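Local atomic coordinates of dual specificity protein phosphatase 18 (Homo sapiens, PDB entry 2ESB), a protein that removes phosphate from tyrosine, serine and threonine residues of proteins, preferring phosphotyrosine and doubly phosphorylated MAP kinase peptides over phosphothreonine. Residues S21-N31 and T132-I140; Q45-V56 and R99-R110. All coordinates share one frame; numbering follows the deposited sequence.

Interaction 1 (S21-N31 and T132-I140); sequences SQITKSLYISN and TWTKSCRPI. With ACT (acetate ion), chain B.
Arg138 reaches Ser21 and Ile29 because its side chain leaves opposite the backbone N (chi1 -172°) and stays extended as far as NE, so that the guanidinium arrives beside the hairpin. Ser21 answers with OG turned opposite its own carbonyl carbon (chi1 -57°). Arg138 NH1 donates to Ser21 OG at 2.8 Å, and the oxygen lies in the guanidinium plane, at its edge. Farther back along the arginine, Arg138 CD rests on Ile29 CG2 (3.6 Å), while Ser30 CA sits over one guanidinium face. Two waters extend the joint: one hydrogen-bonds Ser21 OG and donates to Cys137 O, the other accepts from both Arg138 NH2 and Asn31 N.

Trp133 makes the second polar link. The indole of Trp133 reaches the hairpin, and Trp133 NE1 donates to Ile23 O at 2.8 Å. The carbonyl oxygen lies in the ring plane, whereas NE1 is tilted 19° from the plane of the carbonyl. Ile23 CG2 lies 3.7 Å from Trp133 NE1, the two side chains sliding past each other in opposite directions. Between the two links, Ile23 CD1 packs on Cys137 CB (3.5 Å), and Ile29 CD1 meets Thr134 CG2 (3.9 Å), the two side chains crossing at about a right angle. At the turn of the hairpin an acetate ion, probably from the crystallisation liquor, accepts from Lys25 N.

Arg138 has further work beyond the hairpin: NE donates to Gly107 O and NH2 to Ala106 O, both in the phosphate-binding loop. One buried cation thus ties the end of helix 127-137 to both hairpin and loop, its charge met by Ser21 OG and two carbonyls, neutral oxygens that probably spread it.

Interaction 2 (Q45-V56 and R99-R110); sequences QITMVINVSVEV and RTLLHCAAGVSR
Arg110 leaves its backbone alongside Val52, with Arg110 CB 3.4 Å from Val52 O and Arg110 CD 3.3 Å from the same oxygen; CG between them, and NE beyond, also run past Val52 O at longer range. A bend at chi3 (-73°) then carries the guanidinium across to Glu55, with Ser53 CB lying over one face. Arg110 grips the carboxylate with two nitrogens, Arg110 NH1 on Glu55 OE1 at 3.0 Å and Arg110 NH2 on Glu55 OE2 at 2.7 Å, a two-pronged salt bridge made on the syn sides of the oxygens. NH1 also donates to Val71 O, and NE forms a salt bridge with the sulfonate of a bound buffer molecule. Ala106 N, Val108 N and Ser109 N bind that sulfonate too, consistent with the P-loop of this phosphatase family holding a phosphate-like anion beside Cys104, the predicted nucleophile.

His103 lies with Asn51 CA over one ring face and Val49 CG1 at its edge; His103 ND1 donates to Cys104 O, 3.0 Å away. Leading up to the loop, strand 100-103 runs parallel to 48-51, joined by bonds such as Ile50 N to Leu101 O (2.8 Å). They are interior strands of the sheet, flanked by 65-68 and 27-30. Met48 and Thr100 pack on helix 83-95, while Val52 and Leu102 rest against helix 110-122.

The two contacts lie side by side in the catalytic domain, with centres about 12 Å apart, and share its five-stranded mixed sheet. Along the chain, interaction 2 is nested within the loop closed by interaction 1: hairpin 21-31 comes first, then 45-56, 99-110 and finally 132-140. Strand 27-30 is the sheet neighbour of 100-103, and Ser26 O receives a probable hydrogen bond from Thr100 N at 2.8 Å. Interaction 2 forms the interior of the sheet and leads into the phosphate-binding loop. Interaction 1 brings the end of helix 127-137 against the edge hairpin, and Arg138 NE meets Gly107 O at 2.7 Å, a probable hydrogen bond, so both contacts reach that loop.

Interaction 1 (S21-N31 and T132-I140)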
loop_
_atom_site.group_PDB
_atom_site.type_symbol
_atom_site.label_atom_id
_atom_site.label_comp_id
_atom_site.label_asym_id
_atom_site.label_seq_id
_atom_site.Cartn_x
_atom_site.Cartn_y
_atom_site.Cartn_z
ATOM N N SER A 21 6.528 -0.963 -9.215
ATOM C CA SER A 21 5.578 0.012 -9.729
ATOM C C SER A 21 5.789 1.312 -8.956
ATOM O O SER A 21 5.525 1.384 -7.755
ATOM C CB SER A 21 4.145 -0.481 -9.536
ATOM O OG SER A 21 3.949 -1.746 -10.157
ATOM N N GLN A 22 6.270 2.347 -9.634
ATOM C CA GLN A 22 6.494 3.605 -8.950
ATOM C C GLN A 22 5.175 4.349 -8.737
ATOM O O GLN A 22 4.402 4.536 -9.674
ATOM C CB GLN A 22 7.480 4.480 -9.729
ATOM C CG GLN A 22 7.788 5.781 -8.984
ATOM C CD GLN A 22 9.021 6.505 -9.510
ATOM O OE1 GLN A 22 9.389 6.373 -10.667
ATOM N NE2 GLN A 22 9.645 7.291 -8.652
ATOM N N ILE A 23 4.914 4.771 -7.502
ATOM C CA ILE A 23 3.671 5.477 -7.211
ATOM C C ILE A 23 3.913 6.977 -7.069
ATOM O O ILE A 23 3.128 7.780 -7.568
ATOM C CB ILE A 23 3.002 4.951 -5.927
ATOM C CG1 ILE A 23 2.939 3.420 -5.944
ATOM C CG2 ILE A 23 1.598 5.542 -5.798
ATOM C CD1 ILE A 23 2.306 2.817 -7.197
ATOM N N THR A 24 4.986 7.355 -6.380
ATOM C CA THR A 24 5.318 8.768 -6.211
ATOM C C THR A 24 6.821 8.868 -6.377
ATOM O O THR A 24 7.476 7.875 -6.669
ATOM C CB THR A 24 4.965 9.296 -4.809
ATOM O OG1 THR A 24 5.874 8.734 -3.858
ATOM C CG2 THR A 24 3.510 8.923 -4.429
ATOM N N LYS A 25 7.375 10.057 -6.181
ATOM C CA LYS A 25 8.814 10.226 -6.324
ATOM C C LYS A 25 9.585 9.386 -5.310
ATOM O O LYS A 25 10.745 9.057 -5.539
ATOM C CB LYS A 25 9.195 11.701 -6.162
ATOM C CG LYS A 25 8.889 12.291 -4.787
ATOM C CD LYS A 25 9.368 13.725 -4.725
ATOM C CE LYS A 25 9.385 14.268 -3.311
ATOM N NZ LYS A 25 10.033 15.614 -3.285
ATOM N N SER A 26 8.945 9.013 -4.205
ATOM C CA SER A 26 9.645 8.230 -3.182
ATOM C C SER A 26 8.921 6.970 -2.708
ATOM O O SER A 26 9.268 6.402 -1.663
ATOM C CB SER A 26 9.920 9.102 -1.960
ATOM O OG SER A 26 8.717 9.351 -1.256
ATOM N N LEU A 27 7.904 6.542 -3.442
ATOM C CA LEU A 27 7.176 5.346 -3.043
ATOM C C LEU A 27 6.940 4.420 -4.217
ATOM O O LEU A 27 6.588 4.874 -5.310
ATOM C CB LEU A 27 5.835 5.722 -2.423
ATOM C CG LEU A 27 4.975 4.537 -1.968
ATOM C CD1 LEU A 27 5.665 3.809 -0.814
ATOM C CD2 LEU A 27 3.592 5.056 -1.535
ATOM N N TYR A 28 7.141 3.126 -3.975
ATOM C CA TYR A 28 6.951 2.076 -4.977
ATOM C C TYR A 28 6.171 0.910 -4.365
ATOM O O TYR A 28 6.149 0.737 -3.144
ATOM C CB TYR A 28 8.300 1.522 -5.443
ATOM C CG TYR A 28 9.256 2.524 -6.055
ATOM C CD1 TYR A 28 9.889 3.482 -5.266
ATOM C CD2 TYR A 28 9.560 2.482 -7.419
ATOM C CE1 TYR A 28 10.810 4.372 -5.810
ATOM C CE2 TYR A 28 10.486 3.376 -7.984
ATOM C CZ TYR A 28 11.102 4.313 -7.168
ATOM O OH TYR A 28 12.008 5.198 -7.691
ATOM N N ILE A 29 5.545 0.105 -5.217
ATOM C CA ILE A 29 4.820 -1.085 -4.766
ATOM C C ILE A 29 5.303 -2.265 -5.612
ATOM O O ILE A 29 5.558 -2.108 -6.809
ATOM C CB ILE A 29 3.296 -0.995 -4.991
ATOM C CG1 ILE A 29 2.679 0.119 -4.143
ATOM C CG2 ILE A 29 2.658 -2.329 -4.625
ATOM C CD1 ILE A 29 1.189 0.338 -4.454
ATOM N N SER A 30 5.424 -3.444 -5.016
ATOM C CA SER A 30 5.857 -4.606 -5.796
ATOM C C SER A 30 5.411 -5.907 -5.160
ATOM O O SER A 30 4.816 -5.916 -4.075
ATOM C CB SER A 30 7.389 -4.634 -5.935
ATOM O OG SER A 30 7.994 -5.215 -4.782
ATOM N N ASN A 31 5.688 -7.014 -5.840
ATOM C CA ASN A 31 5.354 -8.317 -5.290
ATOM C C ASN A 31 6.575 -8.778 -4.482
ATOM O O ASN A 31 7.565 -8.043 -4.363
ATOM C CB ASN A 31 5.022 -9.314 -6.407
ATOM C CG ASN A 31 6.208 -9.618 -7.285
ATOM O OD1 ASN A 31 7.279 -9.035 -7.124
ATOM N ND2 ASN A 31 6.027 -10.540 -8.225
ATOM N N THR A 132 -7.622 5.627 -8.250
ATOM C CA THR A 132 -7.460 5.814 -9.694
ATOM C C THR A 132 -5.980 5.963 -10.030
ATOM O O THR A 132 -5.472 5.356 -10.978
ATOM C CB THR A 132 -8.201 7.074 -10.183
ATOM O OG1 THR A 132 -9.578 6.990 -9.796
ATOM C CG2 THR A 132 -8.109 7.201 -11.712
ATOM N N TRP A 133 -5.293 6.778 -9.242
ATOM C CA TRP A 133 -3.868 7.012 -9.439
ATOM C C TRP A 133 -3.059 5.726 -9.250
ATOM O O TRP A 133 -2.255 5.359 -10.104
ATOM C CB TRP A 133 -3.365 8.082 -8.457
ATOM C CG TRP A 133 -1.859 8.293 -8.525
ATOM C CD1 TRP A 133 -0.895 7.640 -7.789
ATOM C CD2 TRP A 133 -1.156 9.142 -9.438
ATOM N NE1 TRP A 133 0.371 8.033 -8.200
ATOM C CE2 TRP A 133 0.233 8.952 -9.211
ATOM C CE3 TRP A 133 -1.562 10.046 -10.431
ATOM C CZ2 TRP A 133 1.211 9.632 -9.945
ATOM C CZ3 TRP A 133 -0.584 10.723 -11.158
ATOM C CH2 TRP A 133 0.783 10.511 -10.910
ATOM N N THR A 134 -3.273 5.038 -8.134
ATOM C CA THR A 134 -2.507 3.822 -7.866
ATOM C C THR A 134 -2.760 2.748 -8.914
ATOM O O THR A 134 -1.822 2.090 -9.388
ATOM C CB THR A 134 -2.798 3.283 -6.437
ATOM O OG1 THR A 134 -2.477 4.302 -5.474
ATOM C CG2 THR A 134 -1.943 2.052 -6.137
ATOM N N LYS A 135 -4.024 2.579 -9.285
ATOM C CA LYS A 135 -4.412 1.595 -10.296
ATOM C C LYS A 135 -3.724 1.923 -11.633
ATOM O O LYS A 135 -3.339 1.021 -12.388
ATOM C CB LYS A 135 -5.941 1.604 -10.447
ATOM C CG LYS A 135 -6.488 0.814 -11.619
ATOM C CD LYS A 135 -6.797 -0.607 -11.243
ATOM C CE LYS A 135 -7.554 -1.286 -12.369
ATOM N NZ LYS A 135 -7.857 -2.694 -12.039
ATOM N N SER A 136 -3.569 3.211 -11.924
ATOM C CA SER A 136 -2.893 3.629 -13.157
ATOM C C SER A 136 -1.420 3.238 -13.080
ATOM O O SER A 136 -0.825 2.855 -14.081
ATOM C CB SER A 136 -2.993 5.142 -13.361
ATOM O OG SER A 136 -4.340 5.539 -13.545
ATOM N N CYS A 137 -0.830 3.331 -11.892
ATOM C CA CYS A 137 0.579 2.970 -11.738
ATOM C C CYS A 137 0.787 1.467 -11.691
ATOM O O CYS A 137 1.802 0.964 -12.169
ATOM C CB CYS A 137 1.165 3.555 -10.455
ATOM S SG CYS A 137 1.142 5.332 -10.335
ATOM N N ARG A 138 -0.164 0.752 -11.098
ATOM C CA ARG A 138 -0.053 -0.700 -10.977
ATOM C C ARG A 138 -1.445 -1.287 -11.168
ATOM O O ARG A 138 -2.181 -1.479 -10.207
ATOM C CB ARG A 138 0.493 -1.069 -9.590
ATOM C CG ARG A 138 0.838 -2.540 -9.411
ATOM C CD ARG A 138 1.375 -2.812 -8.006
ATOM N NE ARG A 138 1.646 -4.235 -7.771
ATOM C CZ ARG A 138 2.683 -4.898 -8.275
ATOM N NH1 ARG A 138 3.561 -4.277 -9.045
ATOM N NH2 ARG A 138 2.845 -6.187 -8.008
ATOM N N PRO A 139 -1.807 -1.595 -12.422
ATOM C CA PRO A 139 -3.097 -2.156 -12.834
ATOM C C PRO A 139 -3.695 -3.281 -12.000
ATOM O O PRO A 139 -4.910 -3.328 -11.802
ATOM C CB PRO A 139 -2.829 -2.600 -14.273
ATOM C CG PRO A 139 -1.860 -1.579 -14.753
ATOM C CD PRO A 139 -0.903 -1.476 -13.584
ATOM N N ILE A 140 -2.862 -4.185 -11.506
ATOM C CA ILE A 140 -3.389 -5.310 -10.750
ATOM C C ILE A 140 -3.786 -5.081 -9.297
ATOM O O ILE A 140 -4.244 -6.018 -8.656
ATOM C CB ILE A 140 -2.416 -6.506 -10.766
ATOM C CG1 ILE A 140 -1.121 -6.124 -10.050
ATOM C CG2 ILE A 140 -2.137 -6.941 -12.208
ATOM C CD1 ILE A 140 -0.118 -7.250 -9.962
HETATM C C ACT B . 5.755 13.357 -6.438
HETATM O O ACT B . 5.889 12.224 -5.921
HETATM O OXT ACT B . 5.532 14.395 -5.774
HETATM C CH3 ACT B . 5.876 13.437 -7.975
HETATM O O HOH W 1 3.279 -1.353 -12.714
HETATM O O HOH W 2 5.933 -6.584 -8.963
#

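Interaction 2 (Q45-V56 and R99-R110)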
loop_
_atom_site.group_PDB
_atom_site.type_symbol
_atom_site.label_atom_id
_atom_site.label_comp_id
_atom_site.label_asym_id
_atom_site.label_seq_id
_atom_site.Cartn_x
_atom_site.Cartn_y
_atom_site.Cartn_z
ATOM N N GLN A 45 17.065 3.032 -6.359
ATOM C CA GLN A 45 17.474 3.740 -5.155
ATOM C C GLN A 45 16.560 3.531 -3.947
ATOM O O GLN A 45 16.265 4.476 -3.215
ATOM C CB GLN A 45 17.597 5.235 -5.459
ATOM C CG GLN A 45 18.771 5.573 -6.364
ATOM C CD GLN A 45 18.816 7.046 -6.724
ATOM O OE1 GLN A 45 18.153 7.494 -7.662
ATOM N NE2 GLN A 45 19.586 7.809 -5.968
ATOM N N ILE A 46 16.120 2.294 -3.731
ATOM C CA ILE A 46 15.269 1.998 -2.580
ATOM C C ILE A 46 16.112 1.964 -1.293
ATOM O O ILE A 46 17.133 1.275 -1.232
ATOM C CB ILE A 46 14.569 0.631 -2.731
ATOM C CG1 ILE A 46 13.767 0.576 -4.038
ATOM C CG2 ILE A 46 13.647 0.398 -1.541
ATOM C CD1 ILE A 46 12.739 1.683 -4.183
ATOM N N THR A 47 15.676 2.680 -0.260
ATOM C CA THR A 47 16.417 2.716 1.007
ATOM C C THR A 47 15.632 2.137 2.165
ATOM O O THR A 47 16.191 1.862 3.233
ATOM C CB THR A 47 16.814 4.159 1.398
ATOM O OG1 THR A 47 15.642 4.975 1.498
ATOM C CG2 THR A 47 17.751 4.754 0.368
ATOM N N MET A 48 14.333 1.955 1.943
ATOM C CA MET A 48 13.434 1.417 2.954
ATOM C C MET A 48 12.490 0.395 2.323
ATOM O O MET A 48 11.858 0.673 1.305
ATOM C CB MET A 48 12.596 2.549 3.568
ATOM C CG MET A 48 11.661 2.092 4.693
ATOM S SD MET A 48 12.577 1.688 6.203
ATOM C CE MET A 48 11.629 0.308 6.829
ATOM N N VAL A 49 12.407 -0.784 2.928
ATOM C CA VAL A 49 11.525 -1.838 2.444
ATOM C C VAL A 49 10.521 -2.192 3.539
ATOM O O VAL A 49 10.900 -2.573 4.652
ATOM C CB VAL A 49 12.313 -3.112 2.057
ATOM C CG1 VAL A 49 11.339 -4.231 1.697
ATOM C CG2 VAL A 49 13.242 -2.819 0.862
ATOM N N ILE A 50 9.240 -2.050 3.223
ATOM C CA ILE A 50 8.179 -2.358 4.171
ATOM C C ILE A 50 7.407 -3.567 3.656
ATOM O O ILE A 50 6.682 -3.490 2.670
ATOM C CB ILE A 50 7.212 -1.171 4.346
ATOM C CG1 ILE A 50 7.991 0.069 4.812
ATOM C CG2 ILE A 50 6.153 -1.533 5.378
ATOM C CD1 ILE A 50 7.120 1.310 5.097
ATOM N N ASN A 51 7.593 -4.686 4.340
ATOM C CA ASN A 51 6.987 -5.959 3.991
ATOM C C ASN A 51 5.654 -6.077 4.716
ATOM O O ASN A 51 5.601 -6.294 5.928
ATOM C CB ASN A 51 7.977 -7.070 4.391
ATOM C CG ASN A 51 7.444 -8.480 4.175
ATOM O OD1 ASN A 51 6.259 -8.703 3.926
ATOM N ND2 ASN A 51 8.336 -9.450 4.304
ATOM N N VAL A 52 4.567 -5.921 3.965
ATOM C CA VAL A 52 3.240 -6.001 4.547
ATOM C C VAL A 52 2.685 -7.419 4.403
ATOM O O VAL A 52 1.768 -7.673 3.625
ATOM C CB VAL A 52 2.275 -4.981 3.875
ATOM C CG1 VAL A 52 1.051 -4.784 4.745
ATOM C CG2 VAL A 52 2.985 -3.648 3.656
ATOM N N SER A 53 3.258 -8.351 5.150
ATOM C CA SER A 53 2.800 -9.740 5.092
ATOM C C SER A 53 3.305 -10.506 6.300
ATOM O O SER A 53 4.248 -10.092 6.970
ATOM C CB SER A 53 3.346 -10.443 3.853
ATOM O OG SER A 53 4.682 -10.860 4.102
ATOM N N VAL A 54 2.681 -11.643 6.554
ATOM C CA VAL A 54 3.090 -12.493 7.647
ATOM C C VAL A 54 4.082 -13.504 7.092
ATOM O O VAL A 54 5.088 -13.822 7.720
ATOM C CB VAL A 54 1.888 -13.295 8.209
ATOM C CG1 VAL A 54 2.355 -14.249 9.292
ATOM C CG2 VAL A 54 0.846 -12.345 8.766
ATOM N N GLU A 55 3.798 -13.960 5.879
ATOM C CA GLU A 55 4.550 -15.035 5.248
ATOM C C GLU A 55 5.771 -14.785 4.364
ATOM O O GLU A 55 6.582 -15.690 4.187
ATOM C CB GLU A 55 3.557 -15.916 4.474
ATOM C CG GLU A 55 3.159 -15.384 3.087
ATOM C CD GLU A 55 2.072 -14.312 3.118
ATOM O OE1 GLU A 55 1.763 -13.769 4.202
ATOM O OE2 GLU A 55 1.520 -14.012 2.039
ATOM N N VAL A 56 5.914 -13.592 3.799
ATOM C CA VAL A 56 7.056 -13.322 2.929
ATOM C C VAL A 56 8.326 -13.009 3.710
ATOM O O VAL A 56 8.324 -12.183 4.628
ATOM C CB VAL A 56 6.751 -12.141 1.967
ATOM C CG1 VAL A 56 7.910 -11.936 0.989
ATOM C CG2 VAL A 56 5.450 -12.414 1.217
ATOM N N ARG A 99 13.864 6.488 -0.375
ATOM C CA ARG A 99 12.723 5.992 -1.142
ATOM C C ARG A 99 12.228 4.695 -0.506
ATOM O O ARG A 99 13.018 3.858 -0.067
ATOM C CB ARG A 99 13.115 5.740 -2.600
ATOM C CG ARG A 99 13.573 6.990 -3.325
ATOM C CD ARG A 99 13.733 6.743 -4.818
ATOM N NE ARG A 99 14.448 7.855 -5.441
ATOM C CZ ARG A 99 14.583 8.030 -6.750
ATOM N NH1 ARG A 99 14.044 7.165 -7.596
ATOM N NH2 ARG A 99 15.270 9.072 -7.211
ATOM N N THR A 100 10.914 4.529 -0.483
ATOM C CA THR A 100 10.319 3.360 0.138
ATOM C C THR A 100 9.644 2.400 -0.829
ATOM O O THR A 100 8.955 2.825 -1.758
ATOM C CB THR A 100 9.255 3.804 1.176
ATOM O OG1 THR A 100 9.854 4.686 2.139
ATOM C CG2 THR A 100 8.658 2.607 1.892
ATOM N N LEU A 101 9.860 1.101 -0.602
ATOM C CA LEU A 101 9.194 0.057 -1.366
ATOM C C LEU A 101 8.234 -0.628 -0.408
ATOM O O LEU A 101 8.643 -1.154 0.644
ATOM C CB LEU A 101 10.160 -1.016 -1.911
ATOM C CG LEU A 101 9.461 -2.290 -2.442
ATOM C CD1 LEU A 101 8.606 -1.967 -3.689
ATOM C CD2 LEU A 101 10.500 -3.360 -2.791
ATOM N N LEU A 102 6.954 -0.586 -0.747
ATOM C CA LEU A 102 5.933 -1.277 0.022
ATOM C C LEU A 102 5.684 -2.542 -0.790
ATOM O O LEU A 102 5.461 -2.441 -1.988
ATOM C CB LEU A 102 4.619 -0.495 0.031
ATOM C CG LEU A 102 4.315 0.523 1.116
ATOM C CD1 LEU A 102 3.018 1.254 0.748
ATOM C CD2 LEU A 102 4.195 -0.199 2.468
ATOM N N HIS A 103 5.714 -3.716 -0.162
ATOM C CA HIS A 103 5.420 -4.950 -0.886
ATOM C C HIS A 103 4.712 -5.950 0.021
ATOM O O HIS A 103 4.720 -5.828 1.246
ATOM C CB HIS A 103 6.701 -5.597 -1.434
ATOM C CG HIS A 103 7.475 -6.382 -0.416
ATOM N ND1 HIS A 103 7.228 -7.714 -0.155
ATOM C CD2 HIS A 103 8.505 -6.025 0.394
ATOM C CE1 HIS A 103 8.076 -8.145 0.763
ATOM N NE2 HIS A 103 8.861 -7.142 1.113
ATOM N N CYS A 104 4.064 -6.923 -0.597
ATOM C CA CYS A 104 3.416 -7.987 0.145
ATOM C C CYS A 104 3.765 -9.233 -0.674
ATOM O O CYS A 104 4.889 -9.318 -1.188
ATOM C CB CYS A 104 1.900 -7.732 0.293
ATOM S SG CYS A 104 0.972 -7.257 -1.188
ATOM N N ALA A 105 2.870 -10.203 -0.801
ATOM C CA ALA A 105 3.230 -11.382 -1.586
ATOM C C ALA A 105 3.055 -11.114 -3.078
ATOM O O ALA A 105 3.966 -11.360 -3.872
ATOM C CB ALA A 105 2.393 -12.599 -1.152
ATOM N N ALA A 106 1.898 -10.585 -3.463
ATOM C CA ALA A 106 1.634 -10.310 -4.878
ATOM C C ALA A 106 1.610 -8.827 -5.239
ATOM O O ALA A 106 1.528 -8.486 -6.409
ATOM C CB ALA A 106 0.302 -10.944 -5.279
ATOM N N GLY A 107 1.662 -7.944 -4.244
ATOM C CA GLY A 107 1.607 -6.522 -4.554
ATOM C C GLY A 107 0.220 -6.153 -5.065
ATOM O O GLY A 107 0.052 -5.242 -5.876
ATOM N N VAL A 108 -0.784 -6.872 -4.575
ATOM C CA VAL A 108 -2.157 -6.649 -5.007
ATOM C C VAL A 108 -3.096 -6.096 -3.951
ATOM O O VAL A 108 -3.794 -5.115 -4.192
ATOM C CB VAL A 108 -2.775 -7.973 -5.547
ATOM C CG1 VAL A 108 -4.301 -7.846 -5.666
ATOM C CG2 VAL A 108 -2.159 -8.308 -6.911
ATOM N N SER A 109 -3.113 -6.720 -2.781
ATOM C CA SER A 109 -4.036 -6.310 -1.724
ATOM C C SER A 109 -3.465 -5.554 -0.519
ATOM O O SER A 109 -3.807 -4.388 -0.283
ATOM C CB SER A 109 -4.789 -7.548 -1.219
ATOM O OG SER A 109 -5.790 -7.177 -0.286
ATOM N N ARG A 110 -2.615 -6.226 0.250
ATOM C CA ARG A 110 -2.022 -5.641 1.454
ATOM C C ARG A 110 -1.173 -4.378 1.261
ATOM O O ARG A 110 -1.457 -3.335 1.873
ATOM C CB ARG A 110 -1.209 -6.716 2.187
ATOM C CG ARG A 110 -2.096 -7.769 2.856
ATOM C CD ARG A 110 -1.289 -8.945 3.386
ATOM N NE ARG A 110 -0.812 -9.804 2.299
ATOM C CZ ARG A 110 -0.221 -10.980 2.488
ATOM N NH1 ARG A 110 -0.032 -11.438 3.715
ATOM N NH2 ARG A 110 0.167 -11.705 1.450
#